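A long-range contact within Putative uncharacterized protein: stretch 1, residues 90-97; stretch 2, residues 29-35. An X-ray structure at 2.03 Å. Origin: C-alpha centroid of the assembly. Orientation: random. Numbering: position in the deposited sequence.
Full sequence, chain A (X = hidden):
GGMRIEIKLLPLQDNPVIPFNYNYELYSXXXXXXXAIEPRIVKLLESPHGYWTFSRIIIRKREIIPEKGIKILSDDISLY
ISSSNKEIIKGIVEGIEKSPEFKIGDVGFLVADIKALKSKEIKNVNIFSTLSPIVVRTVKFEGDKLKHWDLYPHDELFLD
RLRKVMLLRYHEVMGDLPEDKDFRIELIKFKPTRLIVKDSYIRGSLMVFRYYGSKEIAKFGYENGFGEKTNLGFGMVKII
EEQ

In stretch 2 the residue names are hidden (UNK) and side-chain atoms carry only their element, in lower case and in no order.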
ATOM      1  N   LYS A  90      -4.062  15.815   1.789  1.00 33.82           N
ATOM      2  CA  LYS A  90      -4.679  16.816   2.658  1.00 36.50           C
ATOM      3  C   LYS A  90      -6.106  16.415   3.016  1.00 35.16           C
ATOM      4  O   LYS A  90      -6.574  16.677   4.124  1.00 34.97           O
ATOM      5  CB  LYS A  90      -4.657  18.203   2.000  1.00 40.06           C
ATOM      6  CG  LYS A  90      -5.564  18.370   0.801  1.00 45.81           C
ATOM      7  CD  LYS A  90      -5.490  19.801   0.263  1.00 49.97           C
ATOM      8  CE  LYS A  90      -4.072  20.170  -0.161  1.00 53.37           C
ATOM      9  NZ  LYS A  90      -3.978  21.550  -0.725  1.00 54.75           N
ATOM     10  N   GLY A  91      -6.794  15.769   2.079  1.00 33.61           N
ATOM     11  CA  GLY A  91      -8.146  15.318   2.349  1.00 32.43           C
ATOM     12  C   GLY A  91      -8.117  14.243   3.425  1.00 33.41           C
ATOM     13  O   GLY A  91      -8.942  14.242   4.342  1.00 33.80           O
ATOM     14  N   ILE A  92      -7.152  13.333   3.323  1.00 31.55           N
ATOM     15  CA  ILE A  92      -7.008  12.249   4.295  1.00 30.58           C
ATOM     16  C   ILE A  92      -6.578  12.770   5.669  1.00 31.76           C
ATOM     17  O   ILE A  92      -7.143  12.377   6.690  1.00 31.34           O
ATOM     18  CB  ILE A  92      -5.977  11.191   3.807  1.00 28.35           C
ATOM     19  CG1 ILE A  92      -6.564  10.400   2.632  1.00 27.98           C
ATOM     20  CG2 ILE A  92      -5.606  10.247   4.948  1.00 28.51           C
ATOM     21  CD1 ILE A  92      -5.583   9.436   1.980  1.00 30.15           C
ATOM     22  N   VAL A  93      -5.577  13.646   5.691  1.00 31.24           N
ATOM     23  CA  VAL A  93      -5.093  14.211   6.947  1.00 32.89           C
ATOM     24  C   VAL A  93      -6.198  14.967   7.681  1.00 34.52           C
ATOM     25  O   VAL A  93      -6.417  14.754   8.874  1.00 34.07           O
ATOM     26  CB  VAL A  93      -3.899  15.163   6.711  1.00 33.22           C
ATOM     27  CG1 VAL A  93      -3.653  16.022   7.956  1.00 34.09           C
ATOM     28  CG2 VAL A  93      -2.654  14.349   6.392  1.00 29.34           C
ATOM     29  N   GLU A  94      -6.891  15.848   6.965  1.00 36.51           N
ATOM     30  CA  GLU A  94      -7.975  16.624   7.555  1.00 38.90           C
ATOM     31  C   GLU A  94      -9.097  15.701   8.009  1.00 38.83           C
ATOM     32  O   GLU A  94      -9.650  15.865   9.099  1.00 38.73           O
ATOM     33  CB  GLU A  94      -8.516  17.638   6.544  1.00 41.25           C
ATOM     34  CG  GLU A  94      -7.583  18.806   6.280  1.00 47.21           C
ATOM     35  CD  GLU A  94      -8.097  19.734   5.190  1.00 51.92           C
ATOM     36  OE1 GLU A  94      -9.306  20.060   5.203  1.00 53.24           O
ATOM     37  OE2 GLU A  94      -7.288  20.144   4.329  1.00 55.02           O
ATOM     38  N   GLY A  95      -9.435  14.733   7.163  1.00 37.94           N
ATOM     39  CA  GLY A  95     -10.488  13.794   7.495  1.00 36.76           C
ATOM     40  C   GLY A  95     -10.197  13.027   8.769  1.00 36.22           C
ATOM     41  O   GLY A  95     -11.098  12.773   9.566  1.00 36.18           O
ATOM     42  N   ILE A  96      -8.935  12.662   8.967  1.00 35.67           N
ATOM     43  CA  ILE A  96      -8.530  11.914  10.152  1.00 36.22           C
ATOM     44  C   ILE A  96      -8.424  12.818  11.381  1.00 37.76           C
ATOM     45  O   ILE A  96      -8.699  12.388  12.503  1.00 36.72           O
ATOM     46  CB  ILE A  96      -7.179  11.198   9.910  1.00 36.10           C
ATOM     47  CG1 ILE A  96      -7.373  10.076   8.884  1.00 34.91           C
ATOM     48  CG2 ILE A  96      -6.630  10.650  11.218  1.00 35.07           C
ATOM     49  CD1 ILE A  96      -6.107   9.329   8.529  1.00 35.92           C
ATOM     50  N   GLU A  97      -8.027  14.068  11.172  1.00 37.73           N
ATOM     51  CA  GLU A  97      -7.921  15.010  12.281  1.00 39.87           C
ATOM     52  C   GLU A  97      -9.306  15.271  12.862  1.00 40.34           C
ATOM     53  O   GLU A  97      -9.454  15.454  14.067  1.00 40.53           O
ATOM     54  CB  GLU A  97      -7.293  16.327  11.811  1.00 40.87           C
ATOM     55  CG  GLU A  97      -5.779  16.274  11.690  1.00 44.31           C
ATOM     56  CD  GLU A  97      -5.093  16.206  13.044  1.00 48.37           C
ATOM     57  OE1 GLU A  97      -5.157  17.206  13.790  1.00 49.59           O
ATOM     58  OE2 GLU A  97      -4.495  15.156  13.366  1.00 49.61           O
ATOM     59  N   UNK A  29     -12.621   3.013   6.202  1.00 25.43           N
ATOM     60  CA  UNK A  29     -12.622   4.092   7.178  1.00 26.95           C
ATOM     61  C   UNK A  29     -11.848   5.312   6.693  1.00 26.67           C
ATOM     62  O   UNK A  29     -12.281   6.444   6.897  1.00 26.36           O
ATOM     63  n   UNK A  29     -11.776   0.720  10.237  1.00 32.90           N
ATOM     64  o   UNK A  29     -12.302   2.528  11.455  1.00 32.07           O
ATOM     65  c   UNK A  29     -12.947   2.534   9.154  1.00 30.13           C
ATOM     66  c   UNK A  29     -12.317   1.923  10.387  1.00 31.91           C
ATOM     67  c   UNK A  29     -12.063   3.595   8.510  1.00 27.91           C
ATOM     68  N   UNK A  30     -10.706   5.089   6.049  1.00 26.28           N
ATOM     69  CA  UNK A  30      -9.916   6.206   5.538  1.00 24.59           C
ATOM     70  C   UNK A  30     -10.737   6.954   4.486  1.00 26.02           C
ATOM     71  O   UNK A  30     -10.834   8.186   4.517  1.00 26.64           O
ATOM     72  c   UNK A  30      -7.844   6.887   4.262  1.00 23.88           C
ATOM     73  c   UNK A  30      -6.472   4.342   5.426  1.00 23.25           C
ATOM     74  c   UNK A  30      -8.585   5.714   4.905  1.00 23.50           C
ATOM     75  c   UNK A  30      -7.722   5.041   5.968  1.00 23.60           C
ATOM     76  N   UNK A  31     -11.338   6.209   3.561  1.00 27.03           N
ATOM     77  CA  UNK A  31     -12.148   6.819   2.509  1.00 27.51           C
ATOM     78  C   UNK A  31     -13.355   7.548   3.111  1.00 31.16           C
ATOM     79  O   UNK A  31     -13.696   8.658   2.696  1.00 29.88           O
ATOM     80  c   UNK A  31     -12.656   5.763   1.498  1.00 28.54           C
ATOM     81  c   UNK A  31     -13.618   6.412   0.508  1.00 26.84           C
ATOM     82  c   UNK A  31     -11.474   5.131   0.758  1.00 26.23           C
ATOM     83  N   UNK A  32     -13.998   6.919   4.087  1.00 31.85           N
ATOM     84  CA  UNK A  32     -15.155   7.519   4.738  1.00 36.24           C
ATOM     85  C   UNK A  32     -14.746   8.844   5.391  1.00 35.36           C
ATOM     86  O   UNK A  32     -15.405   9.867   5.211  1.00 36.26           O
ATOM     87  c   UNK A  32     -15.715   6.551   5.788  1.00 38.58           C
ATOM     88  c   UNK A  32     -16.885   8.131   7.395  1.00 51.75           C
ATOM     89  o   UNK A  32     -17.592   9.151   7.229  1.00 54.83           O
ATOM     90  o   UNK A  32     -16.064   8.016   8.330  1.00 54.23           O
ATOM     91  c   UNK A  32     -17.036   6.975   6.422  1.00 46.89           C
ATOM     92  N   UNK A  33     -13.644   8.828   6.131  1.00 34.62           N
ATOM     93  CA  UNK A  33     -13.173  10.036   6.802  1.00 34.62           C
ATOM     94  C   UNK A  33     -12.768  11.144   5.829  1.00 35.92           C
ATOM     95  O   UNK A  33     -13.078  12.314   6.052  1.00 36.80           O
ATOM     96  n   UNK A  33     -12.649   7.821  11.648  1.00 30.32           N
ATOM     97  c   UNK A  33     -12.393   8.749   8.861  1.00 30.80           C
ATOM     98  c   UNK A  33     -11.194   8.325   9.689  1.00 30.70           C
ATOM     99  c   UNK A  33     -11.600   7.288  10.724  1.00 29.93           C
ATOM    100  c   UNK A  33     -12.003   9.697   7.732  1.00 32.62           C
ATOM    101  N   UNK A  34     -12.081  10.782   4.749  1.00 35.59           N
ATOM    102  CA  UNK A  34     -11.648  11.776   3.772  1.00 35.99           C
ATOM    103  C   UNK A  34     -12.827  12.344   2.986  1.00 37.14           C
ATOM    104  O   UNK A  34     -12.861  13.536   2.674  1.00 36.98           O
ATOM    105  c   UNK A  34     -10.627  11.165   2.813  1.00 33.64           C
ATOM    106  N   UNK A  35     -13.790  11.487   2.672  1.00 38.93           N
ATOM    107  CA  UNK A  35     -14.949  11.925   1.916  1.00 41.18           C
ATOM    108  C   UNK A  35     -15.812  12.925   2.658  1.00 44.07           C
ATOM    109  O   UNK A  35     -16.432  13.789   2.040  1.00 44.78           O
TER
HETATM  110  O   HOH W   1     -13.556  13.032   8.672  1.00 35.63           O

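Position 29 carries five side-chain atoms: three carbons in a row, the third bonded to one oxygen and one nitrogen. The side chain makes no contact with stretch 1. That terminal amide on a three-carbon chain is Gln29, and its amide is hydrogen-bonded elsewhere in the structure.

Position 30 has four carbons, forked at the first, with one arm a carbon and the other two carbons long. The CA-to-CB bond points sideways, and the one-carbon arm lies 4.1 Å from Ile92 CG1, a distance typical of apolar packing. Beta-branching with unequal arms identifies Ile30.

Position 31 shows one carbon bearing two others, three in all. It is buried, but its CA-to-CB bond points away from stretch 1 and no atom makes contact. The symmetric fork is that of Val31.

Position 32 has three carbons, the third carrying two oxygens; it is exposed and does not touch stretch 1. A carboxylate at that distance from the backbone gives Glu32.

Position 33 has four carbons in a row ending in nitrogen. CA-to-CB points toward stretch 1, yet the end of the chain leads away; the third carbon remains 4.3 Å from Ile96 CG1, so the aliphatic stem contributes to the contact. The backbone also takes part: O of position 33 lies 3.3 Å from Gly95 CA. The unbranched chain ending in nitrogen is Lys33, whose NZ finds its hydrogen bond to a residue just outside the stretches.

Position 34 has a single side-chain carbon. This CB is 4.1 Å from Ile92 CG1, and the CA of position 34 is 3.7 Å from Gly91 O. One carbon means Ala34.

Position 35 has no side-chain atom and makes no contact with stretch 1; it is Gly35.

Both stretches are helical, as the i to i+4 backbone hydrogen bonds show, for example Ala34 N to Ile30 O at 2.9 Å and Gly95 N to Gly91 O at 2.9 Å. Their axes cross at 90° and approach to 7.5 Å. Such closeness fits the small residues at the crossing: Gly95 CA and Ala34 CA are 4.4 Å apart, and a CB modelled on Gly95 would stand 2.4 Å from Lys33 O and 2.9 Å from Ala34 CA, both clashes. No direct hydrogen bond joins the helices. Instead, water 1 donates to Lys33 O at 2.8 Å and to Gly95 O at 2.6 Å, bridging two carbonyls that could not bond to each other. Close backbone packing, the apolar contacts of Ile92 with Ile30 and Ala34, and the Lys33 stem beside Ile96 make up the direct contact, which buries 279 Å² over both sides.

Stretch 2 (29-35) QIVEKAG
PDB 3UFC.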